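Local structure of putative 2,5-diketo-D-gluconic acid reductase B (Sinorhizobium meliloti, 3UP8) at residues N159-Q164 against P294-A298; E182-L187 against G284-N288. The protein probably reduces methylglyoxal to hydroxyacetone with NADPH, as an aldo/keto reductase built on a TIM barrel. One frame throughout, in Å; residues are numbered along the deposited sequence.

Contact 1: residues N159-Q164 against P294-A298; sequences NFNTTQ and PEWDA
Asn159, just past the end of barrel strand 152-158, meets the C-terminal tail of this aldo/keto reductase (TIM) barrel with its backbone: its carbonyl O lies 3.3 Å from Pro294 CG and 3.6 Å from Trp296 CZ3, buried by the tail without a hydrogen-bond partner in the model. The carboxamide of Asn159 turns from the tail to Tyr206 and to the carbonyl of His128, the predicted substrate-binding residue. Asn161 is the N-cap of helix 162-171 and forms a capping box with Gln164. With chi1 at 67°, its CG sits between the backbone N and the carbonyl carbon, which sets Asn161 OD1 before Gln164 N (2.8 Å) and leaves ND2 to reach the tail. Asn161 ND2 donates to Glu295 O at 2.9 Å; the acceptor lies near the amide plane of Asn161, while the donor stands above the carbonyl plane of Glu295. Replacing Asn161 by alanine is likely to leave Glu295 O and Gln164 N without these mates and the first helical turn less firmly capped. Thr162 follows with its backbone N pointing at the syn lone pair of Asp297 OD2, 2.9 Å away. A water between Thr163 and Asp297 donates to Asp297 OD1 and is hydrogen-bonded to Thr163 OG1 at 2.8 Å. Gln164 closes the box, its OE1 accepting from Asn161 N, and Gln164 OE1 also rests 3.3 Å from Pro294 CB.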
ATOM      1  N   ASN A 159      -7.872   2.693   4.693  1.00 13.41           N
ATOM      2  CA  ASN A 159      -9.271   2.917   4.359  1.00 13.39           C
ATOM      3  C   ASN A 159      -9.957   3.910   5.284  1.00 13.67           C
ATOM      4  O   ASN A 159     -11.177   3.847   5.476  1.00 13.50           O
ATOM      5  CB  ASN A 159     -10.033   1.589   4.329  1.00 13.18           C
ATOM      6  CG  ASN A 159      -9.397   0.584   3.392  1.00 14.77           C
ATOM      7  OD1 ASN A 159      -9.362   0.799   2.183  1.00 14.78           O
ATOM      8  ND2 ASN A 159      -8.866  -0.506   3.946  1.00 11.93           N
ATOM      9  N   PHE A 160      -9.170   4.815   5.857  1.00 13.62           N
ATOM     10  CA  PHE A 160      -9.714   5.857   6.714  1.00 13.64           C
ATOM     11  C   PHE A 160     -10.145   7.036   5.835  1.00 14.14           C
ATOM     12  O   PHE A 160      -9.452   7.388   4.868  1.00 12.88           O
ATOM     13  CB  PHE A 160      -8.647   6.338   7.702  1.00 13.74           C
ATOM     14  CG  PHE A 160      -8.467   5.448   8.911  1.00 14.09           C
ATOM     15  CD1 PHE A 160      -8.242   6.010  10.173  1.00 13.47           C
ATOM     16  CD2 PHE A 160      -8.508   4.062   8.798  1.00 13.79           C
ATOM     17  CE1 PHE A 160      -8.064   5.192  11.300  1.00 14.17           C
ATOM     18  CE2 PHE A 160      -8.344   3.241   9.919  1.00 13.71           C
ATOM     19  CZ  PHE A 160      -8.119   3.799  11.169  1.00 12.90           C
ATOM     20  N   ASN A 161     -11.269   7.663   6.185  1.00 14.58           N
ATOM     21  CA  ASN A 161     -11.657   8.901   5.520  1.00 15.16           C
ATOM     22  C   ASN A 161     -10.886  10.069   6.146  1.00 15.11           C
ATOM     23  O   ASN A 161     -10.120   9.856   7.104  1.00 14.96           O
ATOM     24  CB  ASN A 161     -13.186   9.079   5.555  1.00 15.55           C
ATOM     25  CG  ASN A 161     -13.732   9.300   6.957  1.00 14.96           C
ATOM     26  OD1 ASN A 161     -12.998   9.648   7.878  1.00 17.31           O
ATOM     27  ND2 ASN A 161     -15.042   9.106   7.117  1.00 16.42           N
ATOM     28  N   THR A 162     -11.063  11.291   5.621  1.00 14.67           N
ATOM     29  CA  THR A 162     -10.267  12.436   6.086  1.00 14.79           C
ATOM     30  C   THR A 162     -10.512  12.756   7.562  1.00 14.96           C
ATOM     31  O   THR A 162      -9.591  13.122   8.291  1.00 13.63           O
ATOM     32  CB  THR A 162     -10.451  13.725   5.203  1.00 14.83           C
ATOM     33  OG1 THR A 162     -11.827  14.079   5.170  1.00 14.18           O
ATOM     34  CG2 THR A 162     -10.017  13.468   3.769  1.00 15.03           C
ATOM     35  N   THR A 163     -11.757  12.592   7.997  1.00 15.75           N
ATOM     36  CA  THR A 163     -12.125  12.842   9.379  1.00 16.97           C
ATOM     37  C   THR A 163     -11.345  11.890  10.291  1.00 16.29           C
ATOM     38  O   THR A 163     -10.806  12.301  11.317  1.00 16.59           O
ATOM     39  CB  THR A 163     -13.648  12.663   9.587  1.00 17.28           C
ATOM     40  OG1 THR A 163     -14.334  13.548   8.693  1.00 20.22           O
ATOM     41  CG2 THR A 163     -14.028  13.024  11.016  1.00 18.75           C
ATOM     42  N   GLN A 164     -11.254  10.627   9.879  1.00 16.46           N
ATOM     43  CA  GLN A 164     -10.566   9.610  10.674  1.00 15.87           C
ATOM     44  C   GLN A 164      -9.046   9.747  10.618  1.00 15.86           C
ATOM     45  O   GLN A 164      -8.345   9.376  11.569  1.00 15.32           O
ATOM     46  CB  GLN A 164     -11.016   8.223  10.232  1.00 15.51           C
ATOM     47  CG  GLN A 164     -12.522   8.005  10.432  1.00 16.22           C
ATOM     48  CD  GLN A 164     -13.062   6.835   9.641  1.00 16.78           C
ATOM     49  OE1 GLN A 164     -12.537   6.464   8.582  1.00 16.06           O
ATOM     50  NE2 GLN A 164     -14.122   6.237  10.151  1.00 18.06           N
ATOM     51  N   PRO A 294     -15.729   3.184   6.008  1.00 17.62           N
ATOM     52  CA  PRO A 294     -16.294   4.374   6.630  1.00 17.94           C
ATOM     53  C   PRO A 294     -17.263   5.052   5.668  1.00 18.99           C
ATOM     54  O   PRO A 294     -17.409   4.618   4.515  1.00 18.34           O
ATOM     55  CB  PRO A 294     -15.080   5.262   6.793  1.00 17.85           C
ATOM     56  CG  PRO A 294     -14.258   4.963   5.558  1.00 17.31           C
ATOM     57  CD  PRO A 294     -14.509   3.504   5.234  1.00 17.25           C
ATOM     58  N   GLU A 295     -17.901   6.117   6.145  1.00 19.88           N
ATOM     59  CA  GLU A 295     -18.625   7.037   5.277  1.00 21.74           C
ATOM     60  C   GLU A 295     -17.550   7.775   4.488  1.00 20.71           C
ATOM     61  O   GLU A 295     -16.932   8.708   4.993  1.00 20.82           O
ATOM     62  CB  GLU A 295     -19.494   7.999   6.117  1.00 21.51           C
ATOM     63  CG  GLU A 295     -20.394   8.942   5.315  1.00 27.89           C
ATOM     64  CD  GLU A 295     -21.491   8.215   4.529  1.00 33.43           C
ATOM     65  OE1 GLU A 295     -21.650   6.982   4.687  1.00 37.02           O
ATOM     66  OE2 GLU A 295     -22.202   8.881   3.743  1.00 37.13           O
ATOM     67  N   TRP A 296     -17.293   7.307   3.271  1.00 21.14           N
ATOM     68  CA  TRP A 296     -16.234   7.869   2.425  1.00 21.26           C
ATOM     69  C   TRP A 296     -16.452   9.369   2.174  1.00 22.69           C
ATOM     70  O   TRP A 296     -17.594   9.839   2.188  1.00 22.95           O
ATOM     71  CB  TRP A 296     -16.192   7.145   1.083  1.00 20.83           C
ATOM     72  CG  TRP A 296     -16.044   5.637   1.150  1.00 19.05           C
ATOM     73  CD1 TRP A 296     -16.999   4.715   0.840  1.00 17.09           C
ATOM     74  CD2 TRP A 296     -14.871   4.889   1.520  1.00 17.52           C
ATOM     75  NE1 TRP A 296     -16.506   3.442   0.998  1.00 16.87           N
ATOM     76  CE2 TRP A 296     -15.199   3.517   1.406  1.00 17.69           C
ATOM     77  CE3 TRP A 296     -13.571   5.244   1.910  1.00 16.01           C
ATOM     78  CZ2 TRP A 296     -14.280   2.496   1.684  1.00 14.72           C
ATOM     79  CZ3 TRP A 296     -12.655   4.223   2.193  1.00 16.02           C
ATOM     80  CH2 TRP A 296     -13.014   2.872   2.069  1.00 16.54           C
ATOM     81  N   ASP A 297     -15.369  10.120   1.962  1.00 23.76           N
ATOM     82  CA  ASP A 297     -15.473  11.547   1.614  1.00 25.79           C
ATOM     83  C   ASP A 297     -16.219  11.685   0.284  1.00 27.05           C
ATOM     84  O   ASP A 297     -15.991  10.899  -0.633  1.00 26.44           O
ATOM     85  CB  ASP A 297     -14.084  12.200   1.528  1.00 25.35           C
ATOM     86  CG  ASP A 297     -13.346  12.190   2.872  1.00 25.81           C
ATOM     87  OD1 ASP A 297     -13.518  13.132   3.676  1.00 24.71           O
ATOM     88  OD2 ASP A 297     -12.593  11.226   3.125  1.00 24.35           O
ATOM     89  N   ALA A 298     -17.089  12.691   0.192  1.00 29.42           N
ATOM     90  CA  ALA A 298     -18.050  12.807  -0.917  1.00 31.11           C
ATOM     91  C   ALA A 298     -17.574  13.664  -2.089  1.00 31.90           C
ATOM     92  O   ALA A 298     -16.520  14.299  -2.021  1.00 33.67           O
ATOM     93  CB  ALA A 298     -19.398  13.316  -0.397  1.00 31.67           C
TER
HETATM   94  O   HOH W   1     -14.604  12.183   6.318  1.00 21.24           O

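Contact 2: residues E182-L187 against G284-N288; sequences EYHPYL and GRIVN
The imidazole of His184 is engaged round its edge, close to the ring plane: NE2 donates to Glu182 OE2 at 2.8 Å, Gly284 O lies 3.3 Å from CE1, and Tyr186 N makes a weak bond to ND1. The other flat group, the Arg285 guanidinium, has Leu187 CD2 over one face, nearer NH1 than CZ, and a water at its edge. Both belong to loops at the C-terminal end of the TIM barrel, where the type I beta turn His184-Leu187 after strand 176-182 meets the segment after helix 270-277. The Glu182 carboxylate joins them. Its chain is extended (chi1 -179°, chi2 178°), which carries the head across to two successive amides. Glu182 OE2 takes Ile286 N on its syn lone pair at 2.7 Å and His184 NE2 on its anti one, while Glu182 OE1 accepts from Val287 N at 2.9 Å. This grip probably favours the charged carboxylate and fixes its rotation. Gly284 fits against the turn because a side chain would run into Tyr186 O, to which its CA makes a straight C-H...O contact of 3.4 Å. The edge water accepts from Arg285 NH1 and donates to Glu182 OE1 and, at 2.7 Å, to Val287 O.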
ATOM      1  N   GLU A 182      -7.771   2.357  -1.663  1.00 13.70           N
ATOM      2  CA  GLU A 182      -8.009   2.070  -3.083  1.00 14.37           C
ATOM      3  C   GLU A 182      -7.751   3.342  -3.874  1.00 13.94           C
ATOM      4  O   GLU A 182      -8.287   4.385  -3.547  1.00 14.15           O
ATOM      5  CB  GLU A 182      -9.464   1.650  -3.283  1.00 13.56           C
ATOM      6  CG  GLU A 182      -9.801   1.308  -4.707  1.00 15.73           C
ATOM      7  CD  GLU A 182     -11.227   0.840  -4.873  1.00 16.78           C
ATOM      8  OE1 GLU A 182     -11.841   0.403  -3.882  1.00 17.26           O
ATOM      9  OE2 GLU A 182     -11.725   0.911  -6.012  1.00 18.53           O
ATOM     10  N   TYR A 183      -6.908   3.264  -4.899  1.00 14.76           N
ATOM     11  CA  TYR A 183      -6.621   4.445  -5.714  1.00 15.13           C
ATOM     12  C   TYR A 183      -6.187   3.994  -7.108  1.00 15.95           C
ATOM     13  O   TYR A 183      -5.241   3.223  -7.261  1.00 15.47           O
ATOM     14  CB  TYR A 183      -5.553   5.320  -5.045  1.00 15.15           C
ATOM     15  CG  TYR A 183      -5.385   6.708  -5.639  1.00 15.56           C
ATOM     16  CD1 TYR A 183      -6.431   7.349  -6.307  1.00 14.96           C
ATOM     17  CD2 TYR A 183      -4.164   7.384  -5.519  1.00 17.48           C
ATOM     18  CE1 TYR A 183      -6.261   8.639  -6.854  1.00 17.10           C
ATOM     19  CE2 TYR A 183      -3.986   8.669  -6.049  1.00 16.86           C
ATOM     20  CZ  TYR A 183      -5.034   9.283  -6.705  1.00 17.44           C
ATOM     21  OH  TYR A 183      -4.819  10.543  -7.224  1.00 20.58           O
ATOM     22  N   HIS A 184      -6.928   4.469  -8.105  1.00 16.76           N
ATOM     23  CA  HIS A 184      -6.721   4.132  -9.511  1.00 17.37           C
ATOM     24  C   HIS A 184      -7.426   5.240 -10.298  1.00 17.69           C
ATOM     25  O   HIS A 184      -8.115   6.070  -9.703  1.00 16.97           O
ATOM     26  CB  HIS A 184      -7.312   2.754  -9.834  1.00 17.30           C
ATOM     27  CG  HIS A 184      -8.706   2.558  -9.321  1.00 18.30           C
ATOM     28  ND1 HIS A 184      -9.810   3.154  -9.900  1.00 18.04           N
ATOM     29  CD2 HIS A 184      -9.179   1.818  -8.288  1.00 18.80           C
ATOM     30  CE1 HIS A 184     -10.895   2.810  -9.229  1.00 19.03           C
ATOM     31  NE2 HIS A 184     -10.541   1.996  -8.248  1.00 17.95           N
ATOM     32  N   PRO A 185      -7.253   5.273 -11.630  1.00 18.28           N
ATOM     33  CA  PRO A 185      -7.808   6.413 -12.384  1.00 18.48           C
ATOM     34  C   PRO A 185      -9.328   6.639 -12.231  1.00 18.79           C
ATOM     35  O   PRO A 185      -9.798   7.774 -12.386  1.00 18.91           O
ATOM     36  CB  PRO A 185      -7.451   6.067 -13.828  1.00 18.76           C
ATOM     37  CG  PRO A 185      -6.180   5.245 -13.699  1.00 18.73           C
ATOM     38  CD  PRO A 185      -6.416   4.401 -12.477  1.00 17.83           C
ATOM     39  N   TYR A 186     -10.082   5.586 -11.904  1.00 18.77           N
ATOM     40  CA  TYR A 186     -11.553   5.693 -11.812  1.00 19.02           C
ATOM     41  C   TYR A 186     -12.093   6.147 -10.454  1.00 18.82           C
ATOM     42  O   TYR A 186     -13.298   6.398 -10.307  1.00 17.99           O
ATOM     43  CB  TYR A 186     -12.205   4.388 -12.295  1.00 19.26           C
ATOM     44  CG  TYR A 186     -11.588   3.948 -13.599  1.00 21.08           C
ATOM     45  CD1 TYR A 186     -11.868   4.624 -14.797  1.00 21.62           C
ATOM     46  CD2 TYR A 186     -10.686   2.887 -13.631  1.00 22.01           C
ATOM     47  CE1 TYR A 186     -11.258   4.228 -15.999  1.00 23.30           C
ATOM     48  CE2 TYR A 186     -10.080   2.497 -14.797  1.00 23.07           C
ATOM     49  CZ  TYR A 186     -10.366   3.158 -15.977  1.00 23.32           C
ATOM     50  OH  TYR A 186      -9.743   2.719 -17.108  1.00 25.36           O
ATOM     51  N   LEU A 187     -11.206   6.266  -9.463  1.00 18.74           N
ATOM     52  CA  LEU A 187     -11.625   6.727  -8.137  1.00 18.61           C
ATOM     53  C   LEU A 187     -10.858   7.972  -7.726  1.00 19.18           C
ATOM     54  O   LEU A 187      -9.659   7.905  -7.466  1.00 18.65           O
ATOM     55  CB  LEU A 187     -11.461   5.619  -7.089  1.00 18.53           C
ATOM     56  CG  LEU A 187     -11.858   5.976  -5.650  1.00 18.76           C
ATOM     57  CD1 LEU A 187     -13.343   6.398  -5.565  1.00 16.72           C
ATOM     58  CD2 LEU A 187     -11.582   4.772  -4.749  1.00 18.07           C
ATOM     59  N   GLY A 284     -16.711   4.629  -9.110  1.00 21.52           N
ATOM     60  CA  GLY A 284     -15.445   3.982  -9.414  1.00 20.42           C
ATOM     61  C   GLY A 284     -14.892   3.086  -8.311  1.00 19.14           C
ATOM     62  O   GLY A 284     -14.044   2.243  -8.574  1.00 19.14           O
ATOM     63  N   ARG A 285     -15.373   3.262  -7.080  1.00 18.54           N
ATOM     64  CA  ARG A 285     -14.885   2.468  -5.940  1.00 17.75           C
ATOM     65  C   ARG A 285     -15.290   1.011  -6.062  1.00 17.66           C
ATOM     66  O   ARG A 285     -16.462   0.696  -6.330  1.00 17.82           O
ATOM     67  CB  ARG A 285     -15.403   3.029  -4.620  1.00 17.36           C
ATOM     68  CG  ARG A 285     -14.787   2.347  -3.402  1.00 16.72           C
ATOM     69  CD  ARG A 285     -15.371   2.902  -2.126  1.00 18.20           C
ATOM     70  NE  ARG A 285     -15.185   4.346  -2.005  1.00 17.98           N
ATOM     71  CZ  ARG A 285     -14.048   4.936  -1.637  1.00 19.16           C
ATOM     72  NH1 ARG A 285     -12.970   4.204  -1.344  1.00 16.04           N
ATOM     73  NH2 ARG A 285     -13.990   6.269  -1.556  1.00 17.01           N
ATOM     74  N   ILE A 286     -14.312   0.130  -5.856  1.00 17.37           N
ATOM     75  CA  ILE A 286     -14.490  -1.316  -5.963  1.00 17.13           C
ATOM     76  C   ILE A 286     -14.717  -1.963  -4.594  1.00 16.91           C
ATOM     77  O   ILE A 286     -15.596  -2.809  -4.448  1.00 17.12           O
ATOM     78  CB  ILE A 286     -13.257  -1.971  -6.637  1.00 17.48           C
ATOM     79  CG1 ILE A 286     -13.051  -1.408  -8.049  1.00 17.69           C
ATOM     80  CG2 ILE A 286     -13.377  -3.523  -6.669  1.00 17.53           C
ATOM     81  CD1 ILE A 286     -11.661  -1.696  -8.616  1.00 19.12           C
ATOM     82  N   VAL A 287     -13.928  -1.559  -3.594  1.00 16.29           N
ATOM     83  CA  VAL A 287     -13.948  -2.212  -2.277  1.00 15.85           C
ATOM     84  C   VAL A 287     -14.747  -1.378  -1.269  1.00 15.88           C
ATOM     85  O   VAL A 287     -14.359  -0.266  -0.931  1.00 15.86           O
ATOM     86  CB  VAL A 287     -12.492  -2.460  -1.754  1.00 15.73           C
ATOM     87  CG1 VAL A 287     -12.501  -3.236  -0.437  1.00 15.48           C
ATOM     88  CG2 VAL A 287     -11.664  -3.219  -2.801  1.00 15.58           C
ATOM     89  N   ASN A 288     -15.867  -1.920  -0.785  1.00 16.59           N
ATOM     90  CA  ASN A 288     -16.771  -1.170   0.091  1.00 17.22           C
ATOM     91  C   ASN A 288     -17.520  -2.102   1.073  1.00 17.96           C
ATOM     92  O   ASN A 288     -18.752  -2.206   1.016  1.00 17.69           O
ATOM     93  CB  ASN A 288     -17.774  -0.403  -0.785  1.00 17.51           C
ATOM     94  CG  ASN A 288     -18.327   0.847  -0.113  1.00 17.43           C
ATOM     95  OD1 ASN A 288     -18.132   1.088   1.081  1.00 17.99           O
ATOM     96  ND2 ASN A 288     -19.027   1.659  -0.896  1.00 19.15           N
TER
HETATM   97  O   HOH W   2     -12.256   1.355  -1.262  1.00 12.98           O

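In the fold
Both contacts bind the chain's C-terminal extension, beyond helix 270-277, to the chain just after neighbouring barrel strands: the start of helix 162-171 in contact 1, a loop in contact 2. Contact 2 lies nearer the chain centre, with four of eight touching residues buried; there one carboxylate gathers backbone amides and a histidine. In contact 1, farther out, two of eight are buried and Glu295 is exposed; amide and carboxylate side chains fasten the last residues to a helix N-terminus. The two touch through Trp296, which packs on Arg285 in a cation-pi contact and whose NE1 lies 2.9 Å from Asn288 OD1. Asn159's side chain is about 4 Å from that of the predicted substrate-binding His128, Val287's about 8 Å.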